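PDB 4F1H: tyrosyl-DNA phosphodiesterase 2 from Danio rerio, which belongs to the endonuclease/exonuclease/phosphatase family and is built on the two-sheet fold of DNase I-like proteins. Local coordinates for residues Ile100-Val103 and Gln108-Tyr111; Leu59-Ser64 and Leu82-Ile87; Ser2-Ile7 and Ile146-Gly151. All blocks are in the same frame, centred on the assembly; numbering follows the deposited sequence.

Contact 1 (Ile100-Val103 and Gln108-Tyr111); sequences IAQV and QKLY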
ATOM      1  N   ILE B 100      12.187   0.007  20.961  1.00 14.55           N
ATOM      2  CA  ILE B 100      11.911   1.439  21.093  1.00 17.46           C
ATOM      3  C   ILE B 100      12.856   1.974  22.152  1.00 17.62           C
ATOM      4  O   ILE B 100      12.983   1.377  23.209  1.00 20.02           O
ATOM      5  CB  ILE B 100      10.459   1.644  21.578  1.00 20.20           C
ATOM      6  CG1 ILE B 100       9.475   1.198  20.482  1.00 20.09           C
ATOM      7  CG2 ILE B 100      10.217   3.124  21.975  1.00 19.30           C
ATOM      8  CD1 ILE B 100       8.039   1.016  20.937  1.00 22.51           C
ATOM      9  N   ALA B 101      13.543   3.086  21.865  1.00 14.91           N
ATOM     10  CA  ALA B 101      14.346   3.813  22.870  1.00 15.93           C
ATOM     11  C   ALA B 101      13.869   5.246  22.895  1.00 18.51           C
ATOM     12  O   ALA B 101      13.798   5.901  21.852  1.00 16.01           O
ATOM     13  CB  ALA B 101      15.851   3.762  22.555  1.00 17.68           C
ATOM     14  N   GLN B 102      13.510   5.735  24.077  1.00 16.80           N
ATOM     15  CA  GLN B 102      13.134   7.141  24.259  1.00 18.01           C
ATOM     16  C   GLN B 102      14.345   7.870  24.797  1.00 18.23           C
ATOM     17  O   GLN B 102      15.015   7.394  25.695  1.00 19.05           O
ATOM     18  CB  GLN B 102      11.974   7.238  25.256  1.00 18.38           C
ATOM     19  CG  GLN B 102      10.773   6.476  24.760  1.00 19.97           C
ATOM     20  CD  GLN B 102       9.507   6.823  25.511  1.00 25.73           C
ATOM     21  OE1 GLN B 102       8.851   5.955  26.107  1.00 28.77           O
ATOM     22  NE2 GLN B 102       9.150   8.095  25.480  1.00 25.44           N
ATOM     23  N   VAL B 103      14.666   9.013  24.196  1.00 16.36           N
ATOM     24  CA  VAL B 103      15.880   9.732  24.531  1.00 18.50           C
ATOM     25  C   VAL B 103      15.592  11.237  24.477  1.00 17.76           C
ATOM     26  O   VAL B 103      14.523  11.637  24.004  1.00 18.55           O
ATOM     27  CB  VAL B 103      17.032   9.414  23.549  1.00 19.62           C
ATOM     28  CG1 VAL B 103      17.260   7.864  23.429  1.00 17.59           C
ATOM     29  CG2 VAL B 103      16.774  10.046  22.140  1.00 19.77           C
ATOM     30  N   GLN B 108      15.101  17.918  23.439  1.00 23.12           N
ATOM     31  CA  GLN B 108      13.918  17.534  22.671  1.00 24.13           C
ATOM     32  C   GLN B 108      13.776  16.026  22.782  1.00 24.07           C
ATOM     33  O   GLN B 108      14.747  15.311  22.544  1.00 23.47           O
ATOM     34  CB  GLN B 108      14.088  17.926  21.193  1.00 23.90           C
ATOM     35  CG  GLN B 108      13.027  17.337  20.275  1.00 27.08           C
ATOM     36  CD  GLN B 108      11.620  17.805  20.585  1.00 36.16           C
ATOM     37  OE1 GLN B 108      11.352  19.019  20.611  1.00 33.43           O
ATOM     38  NE2 GLN B 108      10.699  16.844  20.798  1.00 23.88           N
ATOM     39  N   LYS B 109      12.590  15.549  23.162  1.00 21.74           N
ATOM     40  CA  LYS B 109      12.364  14.118  23.308  1.00 22.13           C
ATOM     41  C   LYS B 109      12.315  13.498  21.919  1.00 19.75           C
ATOM     42  O   LYS B 109      11.637  14.030  21.037  1.00 20.77           O
ATOM     43  CB  LYS B 109      11.040  13.865  24.034  1.00 21.99           C
ATOM     44  CG  LYS B 109      10.848  12.419  24.416  1.00 26.78           C
ATOM     45  CD  LYS B 109       9.451  12.165  25.035  1.00 33.77           C
ATOM     46  CE  LYS B 109       9.373  12.604  26.493  1.00 37.40           C
ATOM     47  NZ  LYS B 109       7.979  12.389  27.024  1.00 32.60           N
ATOM     48  N   LEU B 110      13.026  12.376  21.733  1.00 19.72           N
ATOM     49  CA  LEU B 110      12.911  11.586  20.496  1.00 17.96           C
ATOM     50  C   LEU B 110      12.381  10.218  20.885  1.00 17.75           C
ATOM     51  O   LEU B 110      12.759   9.686  21.934  1.00 18.86           O
ATOM     52  CB  LEU B 110      14.255  11.389  19.786  1.00 16.86           C
ATOM     53  CG  LEU B 110      15.131  12.611  19.553  1.00 19.79           C
ATOM     54  CD1 LEU B 110      16.370  12.152  18.775  1.00 22.00           C
ATOM     55  CD2 LEU B 110      14.359  13.709  18.820  1.00 21.39           C
ATOM     56  N   TYR B 111      11.542   9.626  20.030  1.00 17.53           N
ATOM     57  CA  TYR B 111      11.005   8.293  20.313  1.00 19.62           C
ATOM     58  C   TYR B 111      11.553   7.463  19.147  1.00 18.41           C
ATOM     59  O   TYR B 111      11.050   7.588  18.029  1.00 19.95           O
ATOM     60  CB  TYR B 111       9.477   8.400  20.327  1.00 16.81           C
ATOM     61  CG  TYR B 111       8.679   7.182  20.717  1.00 22.75           C
ATOM     62  CD1 TYR B 111       8.229   6.294  19.748  1.00 23.91           C
ATOM     63  CD2 TYR B 111       8.285   6.972  22.042  1.00 22.13           C
ATOM     64  CE1 TYR B 111       7.441   5.175  20.085  1.00 23.09           C
ATOM     65  CE2 TYR B 111       7.505   5.839  22.402  1.00 25.41           C
ATOM     66  CZ  TYR B 111       7.086   4.964  21.417  1.00 27.30           C
ATOM     67  OH  TYR B 111       6.308   3.853  21.763  1.00 24.08           O
TER
HETATM   68  O   HOH W   1       7.892   9.573  27.086  1.00 32.04           O
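The carbonyl oxygen of Val103 accepts a 2.8 Å hydrogen bond from the backbone N of Leu110, and the CA of Lys109 adds a C-H...O contact to the same oxygen at 3.4 Å. This is one rung of a beta hairpin formed by strands 97-105 and 108-114, which run antiparallel. In the return bond, Val103 N donates to Leu110 O at 3.0 Å, which makes these two residues a hydrogen-bonded pair. Their apolar side chains lie on the buried face beside Leu74 and Ile146, and Val103 CG2 touches Leu110 CB at 3.7 Å.

Ile100, Gln102, Lys109 and Tyr111 occupy the other face. With CG anti to the backbone N (chi1 -175°), the Tyr111 ring is carried past its pair mate Gln102 to Ile100. The flat aromatic surface suits a branched aliphatic neighbour: Ile100 CG2 sits over one face in a CH-pi contact, 3.9 Å from the ring centroid. The Gln102 side chain slants past the ring's CD2-CE2 side, its amide plane 62° from the ring plane and NE2 in plane at the edge. Alongside runs Lys109, whose NZ forms a salt bridge with Asp144 and donates to a water 2.8 Å away, next to Gln102 NE2. Ile100 CD1 meets Tyr111 OH at 3.4 Å.

Contact 2 (Leu59-Ser64 and Leu82-Ile87); sequences LFFEGS and LESEII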
ATOM      1  N   LEU B  59      26.131   3.838  23.262  1.00 15.68           N
ATOM      2  CA  LEU B  59      25.354   3.012  24.184  1.00 16.16           C
ATOM      3  C   LEU B  59      24.499   2.077  23.321  1.00 17.48           C
ATOM      4  O   LEU B  59      23.792   2.560  22.418  1.00 18.96           O
ATOM      5  CB  LEU B  59      24.471   3.937  25.021  1.00 16.31           C
ATOM      6  CG  LEU B  59      23.389   3.284  25.885  1.00 15.75           C
ATOM      7  CD1 LEU B  59      24.035   2.335  26.894  1.00 21.43           C
ATOM      8  CD2 LEU B  59      22.576   4.407  26.600  1.00 19.09           C
ATOM      9  N   PHE B  60      24.524   0.769  23.622  1.00 16.00           N
ATOM     10  CA  PHE B  60      23.883  -0.251  22.766  1.00 14.93           C
ATOM     11  C   PHE B  60      22.620  -0.816  23.435  1.00 18.52           C
ATOM     12  O   PHE B  60      22.650  -1.147  24.633  1.00 20.44           O
ATOM     13  CB  PHE B  60      24.829  -1.432  22.600  1.00 18.25           C
ATOM     14  CG  PHE B  60      25.906  -1.232  21.576  1.00 21.20           C
ATOM     15  CD1 PHE B  60      26.973  -0.384  21.827  1.00 26.12           C
ATOM     16  CD2 PHE B  60      25.872  -1.942  20.382  1.00 21.27           C
ATOM     17  CE1 PHE B  60      27.982  -0.198  20.884  1.00 24.06           C
ATOM     18  CE2 PHE B  60      26.896  -1.779  19.437  1.00 22.48           C
ATOM     19  CZ  PHE B  60      27.947  -0.896  19.694  1.00 23.04           C
ATOM     20  N   PHE B  61      21.532  -0.967  22.665  1.00 13.82           N
ATOM     21  CA  PHE B  61      20.358  -1.737  23.096  1.00 15.81           C
ATOM     22  C   PHE B  61      20.129  -2.807  22.059  1.00 17.08           C
ATOM     23  O   PHE B  61      20.169  -2.523  20.873  1.00 16.94           O
ATOM     24  CB  PHE B  61      19.149  -0.820  23.187  1.00 17.38           C
ATOM     25  CG  PHE B  61      19.269   0.164  24.297  1.00 17.22           C
ATOM     26  CD1 PHE B  61      18.890  -0.198  25.595  1.00 21.83           C
ATOM     27  CD2 PHE B  61      19.886   1.401  24.090  1.00 17.78           C
ATOM     28  CE1 PHE B  61      19.075   0.688  26.668  1.00 23.53           C
ATOM     29  CE2 PHE B  61      20.074   2.295  25.156  1.00 23.60           C
ATOM     30  CZ  PHE B  61      19.677   1.936  26.450  1.00 21.09           C
ATOM     31  N   GLU B  62      19.880  -4.036  22.503  1.00 14.21           N
ATOM     32  CA  GLU B  62      19.728  -5.160  21.572  1.00 14.90           C
ATOM     33  C   GLU B  62      18.326  -5.758  21.669  1.00 16.46           C
ATOM     34  O   GLU B  62      17.720  -5.799  22.764  1.00 18.41           O
ATOM     35  CB  GLU B  62      20.813  -6.227  21.872  1.00 20.93           C
ATOM     36  CG  GLU B  62      22.284  -5.728  21.666  1.00 20.11           C
ATOM     37  CD  GLU B  62      23.362  -6.680  22.287  1.00 29.60           C
ATOM     38  OE1 GLU B  62      24.375  -6.152  22.826  1.00 35.51           O
ATOM     39  OE2 GLU B  62      23.196  -7.924  22.219  1.00 39.33           O
ATOM     40  N   GLY B  63      17.790  -6.231  20.534  1.00 14.95           N
ATOM     41  CA  GLY B  63      16.416  -6.714  20.493  1.00 15.97           C
ATOM     42  C   GLY B  63      16.195  -8.140  20.941  1.00 15.51           C
ATOM     43  O   GLY B  63      15.047  -8.569  21.106  1.00 17.12           O
ATOM     44  N   SER B  64      17.291  -8.855  21.182  1.00 14.53           N
ATOM     45  CA  SER B  64      17.234 -10.230  21.748  1.00 18.40           C
ATOM     46  C   SER B  64      18.621 -10.543  22.296  1.00 18.66           C
ATOM     47  O   SER B  64      19.562  -9.711  22.182  1.00 19.90           O
ATOM     48  CB  SER B  64      16.838 -11.242  20.659  1.00 19.36           C
ATOM     49  OG  SER B  64      16.730 -12.588  21.184  1.00 22.41           O
ATOM     50  N   LEU B  82      16.479   7.794  28.131  1.00 16.65           N
ATOM     51  CA  LEU B  82      15.386   7.847  29.119  1.00 18.02           C
ATOM     52  C   LEU B  82      14.885   6.461  29.498  1.00 21.65           C
ATOM     53  O   LEU B  82      14.847   6.122  30.685  1.00 20.25           O
ATOM     54  CB  LEU B  82      14.187   8.657  28.615  1.00 19.38           C
ATOM     55  CG  LEU B  82      14.492  10.120  28.347  1.00 19.56           C
ATOM     56  CD1 LEU B  82      13.310  10.834  27.700  1.00 19.50           C
ATOM     57  CD2 LEU B  82      14.970  10.845  29.650  1.00 21.89           C
ATOM     58  N   GLU B  83      14.430   5.688  28.509  1.00 17.06           N
ATOM     59  CA  GLU B  83      13.906   4.348  28.780  1.00 17.84           C
ATOM     60  C   GLU B  83      13.761   3.605  27.450  1.00 18.45           C
ATOM     61  O   GLU B  83      13.756   4.235  26.398  1.00 19.26           O
ATOM     62  CB  GLU B  83      12.550   4.438  29.496  1.00 19.47           C
ATOM     63  CG  GLU B  83      11.456   5.074  28.650  1.00 22.36           C
ATOM     64  CD  GLU B  83      10.084   4.861  29.255  1.00 31.01           C
ATOM     65  OE1 GLU B  83       9.590   5.798  29.895  1.00 29.07           O
ATOM     66  OE2 GLU B  83       9.502   3.767  29.081  1.00 30.39           O
ATOM     67  N   SER B  84      13.675   2.271  27.501  1.00 15.39           N
ATOM     68  CA  SER B  84      13.542   1.475  26.286  1.00 17.76           C
ATOM     69  C   SER B  84      12.512   0.419  26.538  1.00 19.19           C
ATOM     70  O   SER B  84      12.162   0.126  27.708  1.00 19.71           O
ATOM     71  CB  SER B  84      14.859   0.822  25.849  1.00 17.86           C
ATOM     72  OG  SER B  84      15.361  -0.162  26.746  1.00 21.57           O
ATOM     73  N   GLU B  85      11.964  -0.141  25.461  1.00 17.85           N
ATOM     74  CA  GLU B  85      11.075  -1.291  25.614  1.00 17.60           C
ATOM     75  C   GLU B  85      11.017  -2.061  24.319  1.00 18.31           C
ATOM     76  O   GLU B  85      11.422  -1.563  23.253  1.00 18.39           O
ATOM     77  CB  GLU B  85       9.658  -0.882  26.001  1.00 20.16           C
ATOM     78  CG  GLU B  85       8.943  -0.104  24.933  1.00 24.35           C
ATOM     79  CD  GLU B  85       7.624   0.420  25.453  1.00 36.91           C
ATOM     80  OE1 GLU B  85       7.479   1.658  25.570  1.00 37.05           O
ATOM     81  OE2 GLU B  85       6.756  -0.413  25.787  1.00 34.46           O
ATOM     82  N   ILE B  86      10.561  -3.307  24.427  1.00 17.95           N
ATOM     83  CA  ILE B  86      10.407  -4.149  23.247  1.00 15.98           C
ATOM     84  C   ILE B  86       8.970  -4.559  23.152  1.00 24.05           C
ATOM     85  O   ILE B  86       8.393  -5.088  24.129  1.00 25.40           O
ATOM     86  CB  ILE B  86      11.306  -5.388  23.329  1.00 18.11           C
ATOM     87  CG1 ILE B  86      12.785  -4.944  23.187  1.00 21.63           C
ATOM     88  CG2 ILE B  86      10.905  -6.377  22.233  1.00 19.41           C
ATOM     89  CD1 ILE B  86      13.838  -6.042  23.355  1.00 24.71           C
ATOM     90  N   ILE B  87       8.367  -4.317  21.993  1.00 19.36           N
ATOM     91  CA  ILE B  87       6.970  -4.733  21.790  1.00 19.27           C
ATOM     92  C   ILE B  87       7.068  -6.024  20.976  1.00 24.28           C
ATOM     93  O   ILE B  87       7.709  -6.054  19.928  1.00 20.10           O
ATOM     94  CB  ILE B  87       6.168  -3.694  20.968  1.00 18.15           C
ATOM     95  CG1 ILE B  87       6.224  -2.270  21.583  1.00 28.08           C
ATOM     96  CG2 ILE B  87       4.709  -4.153  20.793  1.00 26.50           C
ATOM     97  CD1 ILE B  87       5.722  -2.184  22.991  1.00 27.73           C
TER
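An outermost strand of one sheet, 58-62, and the loop that follows it here lie over strand 80-88 of the other sheet. The two segments run in the same general direction without forming a sheet together: the CA atoms of Phe61 and Ser84 are 8.2 Å apart, those of Gly63 and Ile86 7.1 Å. Contact is made by Phe61 and Ser84 side chain to side chain, and by Ile86 against backbone. Phe61 turns its ring toward Ser84, whose OG lies 3.7 Å from Phe61 CD1, oblique to the ring. A chi1 of 66° swings the Ser84 hydroxyl toward the ring, nearer to it than CB. A residue as small as serine fits beside the bulky ring, which also stacks with Phe81 and packs on Leu74.

Facing sheets of this kind make up the sandwich of the DNase I-like fold, and strand 80-88 carries a classic beta bulge in which Leu82 and Glu83 both face Gln102.

Further along, Ile86 extends its CG1 branch to meet backbone. Its CD1 lies 3.6 Å from Gly63 O, with Gly63 CA and Glu62 O a little farther off, so the methyl meets chiefly the carbonyl oxygen of the glycine. Gly63 O is also hydrogen-bonded to the side chain of Asn97, which Ile86 touches as well. Glu62 turns away from this interface and forms a salt bridge with Lys52 of helix 45-54.

Contact 3 (Ser2-Ile7 and Ile146-Gly151); sequences SKLSII and IVIFAG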
ATOM      1  N   SER B   2      23.310  21.371  15.157  1.00 62.64           N
ATOM      2  CA  SER B   2      21.948  21.172  15.656  1.00 59.00           C
ATOM      3  C   SER B   2      21.205  20.040  14.948  1.00 52.47           C
ATOM      4  O   SER B   2      20.154  19.611  15.434  1.00 50.18           O
ATOM      5  CB  SER B   2      21.127  22.462  15.528  1.00 59.18           C
ATOM      6  OG  SER B   2      20.891  22.791  14.166  1.00 59.61           O
ATOM      7  N   LYS B   3      21.740  19.573  13.808  1.00 43.29           N
ATOM      8  CA  LYS B   3      21.078  18.543  12.999  1.00 34.06           C
ATOM      9  C   LYS B   3      21.265  17.134  13.538  1.00 24.09           C
ATOM     10  O   LYS B   3      22.387  16.673  13.716  1.00 29.83           O
ATOM     11  CB  LYS B   3      21.488  18.608  11.530  1.00 35.54           C
ATOM     12  CG  LYS B   3      20.872  19.810  10.785  1.00 35.16           C
ATOM     13  CD  LYS B   3      21.220  19.719   9.310  1.00 37.41           C
ATOM     14  CE  LYS B   3      21.126  21.075   8.635  1.00 48.94           C
ATOM     15  NZ  LYS B   3      21.967  21.089   7.396  1.00 52.59           N
ATOM     16  N   LEU B   4      20.137  16.458  13.740  1.00 21.59           N
ATOM     17  CA  LEU B   4      20.146  15.052  14.160  1.00 20.54           C
ATOM     18  C   LEU B   4      20.529  14.196  12.965  1.00 17.81           C
ATOM     19  O   LEU B   4      20.042  14.444  11.845  1.00 20.06           O
ATOM     20  CB  LEU B   4      18.747  14.659  14.606  1.00 23.11           C
ATOM     21  CG  LEU B   4      18.607  13.213  15.080  1.00 24.94           C
ATOM     22  CD1 LEU B   4      19.310  13.075  16.395  1.00 21.55           C
ATOM     23  CD2 LEU B   4      17.149  12.800  15.206  1.00 32.13           C
ATOM     24  N   SER B   5      21.395  13.206  13.174  1.00 18.42           N
ATOM     25  CA  SER B   5      21.757  12.302  12.059  1.00 18.32           C
ATOM     26  C   SER B   5      21.578  10.864  12.475  1.00 18.91           C
ATOM     27  O   SER B   5      21.788  10.511  13.639  1.00 17.37           O
ATOM     28  CB  SER B   5      23.206  12.506  11.614  1.00 18.37           C
ATOM     29  OG  SER B   5      24.094  12.230  12.668  1.00 22.35           O
ATOM     30  N   ILE B   6      21.224  10.006  11.518  1.00 14.44           N
ATOM     31  CA  ILE B   6      21.027   8.588  11.831  1.00 15.03           C
ATOM     32  C   ILE B   6      21.615   7.732  10.731  1.00 17.38           C
ATOM     33  O   ILE B   6      21.806   8.210   9.613  1.00 15.92           O
ATOM     34  CB  ILE B   6      19.520   8.221  11.976  1.00 16.51           C
ATOM     35  CG1 ILE B   6      18.818   8.254  10.609  1.00 18.24           C
ATOM     36  CG2 ILE B   6      18.824   9.129  12.988  1.00 16.89           C
ATOM     37  CD1 ILE B   6      17.395   7.703  10.638  1.00 28.43           C
ATOM     38  N   ILE B   7      21.927   6.472  11.050  1.00 14.80           N
ATOM     39  CA  ILE B   7      22.229   5.479  10.027  1.00 12.29           C
ATOM     40  C   ILE B   7      21.298   4.319  10.321  1.00 15.36           C
ATOM     41  O   ILE B   7      21.081   4.028  11.484  1.00 14.69           O
ATOM     42  CB  ILE B   7      23.688   5.015  10.079  1.00 14.83           C
ATOM     43  CG1 ILE B   7      24.570   6.101   9.417  1.00 13.44           C
ATOM     44  CG2 ILE B   7      23.885   3.613   9.393  1.00 15.96           C
ATOM     45  CD1 ILE B   7      26.054   5.759   9.374  1.00 14.79           C
ATOM     46  N   ILE B 146       9.514  13.756  18.920  1.00 20.54           N
ATOM     47  CA  ILE B 146       9.694  13.505  17.487  1.00 17.90           C
ATOM     48  C   ILE B 146       9.859  11.980  17.386  1.00 20.40           C
ATOM     49  O   ILE B 146      10.669  11.415  18.137  1.00 20.15           O
ATOM     50  CB  ILE B 146      10.973  14.174  16.995  1.00 22.35           C
ATOM     51  CG1 ILE B 146      10.835  15.702  17.120  1.00 21.53           C
ATOM     52  CG2 ILE B 146      11.281  13.784  15.530  1.00 22.22           C
ATOM     53  CD1 ILE B 146      12.175  16.438  16.975  1.00 24.80           C
ATOM     54  N   VAL B 147       9.086  11.328  16.510  1.00 20.25           N
ATOM     55  CA  VAL B 147       9.229   9.898  16.254  1.00 18.02           C
ATOM     56  C   VAL B 147      10.069   9.620  15.013  1.00 19.69           C
ATOM     57  O   VAL B 147       9.805  10.155  13.938  1.00 18.39           O
ATOM     58  CB  VAL B 147       7.842   9.228  16.055  1.00 17.09           C
ATOM     59  CG1 VAL B 147       7.980   7.732  15.874  1.00 19.00           C
ATOM     60  CG2 VAL B 147       6.982   9.539  17.248  1.00 19.99           C
ATOM     61  N   ILE B 148      11.070   8.748  15.151  1.00 15.72           N
ATOM     62  CA  ILE B 148      11.816   8.259  13.971  1.00 15.40           C
ATOM     63  C   ILE B 148      11.808   6.742  14.034  1.00 16.43           C
ATOM     64  O   ILE B 148      12.336   6.148  14.991  1.00 17.10           O
ATOM     65  CB  ILE B 148      13.259   8.749  13.997  1.00 17.05           C
ATOM     66  CG1 ILE B 148      13.278  10.285  13.925  1.00 22.37           C
ATOM     67  CG2 ILE B 148      14.056   8.120  12.812  1.00 18.11           C
ATOM     68  CD1 ILE B 148      14.700  10.847  13.909  1.00 22.32           C
ATOM     69  N   PHE B 149      11.138   6.111  13.072  1.00 14.84           N
ATOM     70  CA  PHE B 149      11.273   4.686  12.886  1.00 15.91           C
ATOM     71  C   PHE B 149      12.240   4.480  11.740  1.00 18.16           C
ATOM     72  O   PHE B 149      12.088   5.111  10.681  1.00 19.20           O
ATOM     73  CB  PHE B 149       9.914   4.017  12.552  1.00 18.68           C
ATOM     74  CG  PHE B 149      10.068   2.597  12.103  1.00 15.14           C
ATOM     75  CD1 PHE B 149      10.334   2.307  10.760  1.00 19.77           C
ATOM     76  CD2 PHE B 149      10.001   1.559  13.012  1.00 16.08           C
ATOM     77  CE1 PHE B 149      10.568   0.990  10.347  1.00 19.25           C
ATOM     78  CE2 PHE B 149      10.182   0.219  12.578  1.00 18.40           C
ATOM     79  CZ  PHE B 149      10.457  -0.043  11.266  1.00 20.78           C
ATOM     80  N   ALA B 150      13.210   3.575  11.891  1.00 14.77           N
ATOM     81  CA  ALA B 150      14.064   3.257  10.749  1.00 14.60           C
ATOM     82  C   ALA B 150      14.336   1.784  10.847  1.00 19.59           C
ATOM     83  O   ALA B 150      14.734   1.288  11.897  1.00 18.75           O
ATOM     84  CB  ALA B 150      15.391   4.054  10.800  1.00 15.87           C
ATOM     85  N   GLY B 151      14.125   1.073   9.760  1.00 14.09           N
ATOM     86  CA  GLY B 151      14.427  -0.352   9.796  1.00 14.93           C
ATOM     87  C   GLY B 151      14.325  -1.020   8.452  1.00 17.77           C
ATOM     88  O   GLY B 151      14.052  -0.397   7.437  1.00 15.62           O
TER
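Strands 4-7 and 146-150 run nearly parallel, their short axes 20° apart in direction and 9.5 Å apart at closest approach, a spacing that belongs to two sheets packed face to face and bridged by side chains. Aliphatic residues fill the interval, as suits the buried core of a beta sandwich in the DNase I-like fold. Leu4 and Ile148 meet end on, and their end methyls, Leu4 CD2 and Ile148 CD1, are 3.4 Å apart, closer than normal van der Waals contact. With CG anti to the backbone N (chi1 180°), the Leu4 side chain extends toward the other sheet.

Ile6 and Ile148 lie alongside each other in opposing directions. A chi1 of 71° tucks Ile6 CG1 over its own main chain, flanked by N and C, and the extended chi2 then carries CD1 across to 4.0 Å from Ile148 CG2. The same Ile6 CD1 lies 4.2 Å from Ala150 CB, where a single methyl meets the end of the long isoleucine branch.

Phe39 of strand 37-43 packs against Ile6, Ile148 and Ala150 alike. Strand 4-10 lies between strands 37-43 and 243-249 in its sheet, while strand 145-150 lies between 108-114 and 202-211 in the other.

In the fold
Contact 1 joins neighbouring strands within one sheet, whereas contacts 2 and 3 each bridge that sheet to the facing one. The centre of contact 1 is about 11 Å from that of contact 2 and about 10 Å from that of contact 3; the centres of contacts 2 and 3 are about 16 Å apart. Strands 80-88, 97-105, 108-114 and 145-150 lie side by side in this order, tying the three together: the Gln102 backbone hydrogen-bonds to those of Leu82 and Glu83, and Tyr111 N to Ile146 O. Along the chain contact 2 closes before contact 1 opens, and contact 3 encloses both, bringing the chain's start against strand 145-150 in the core between the sheets.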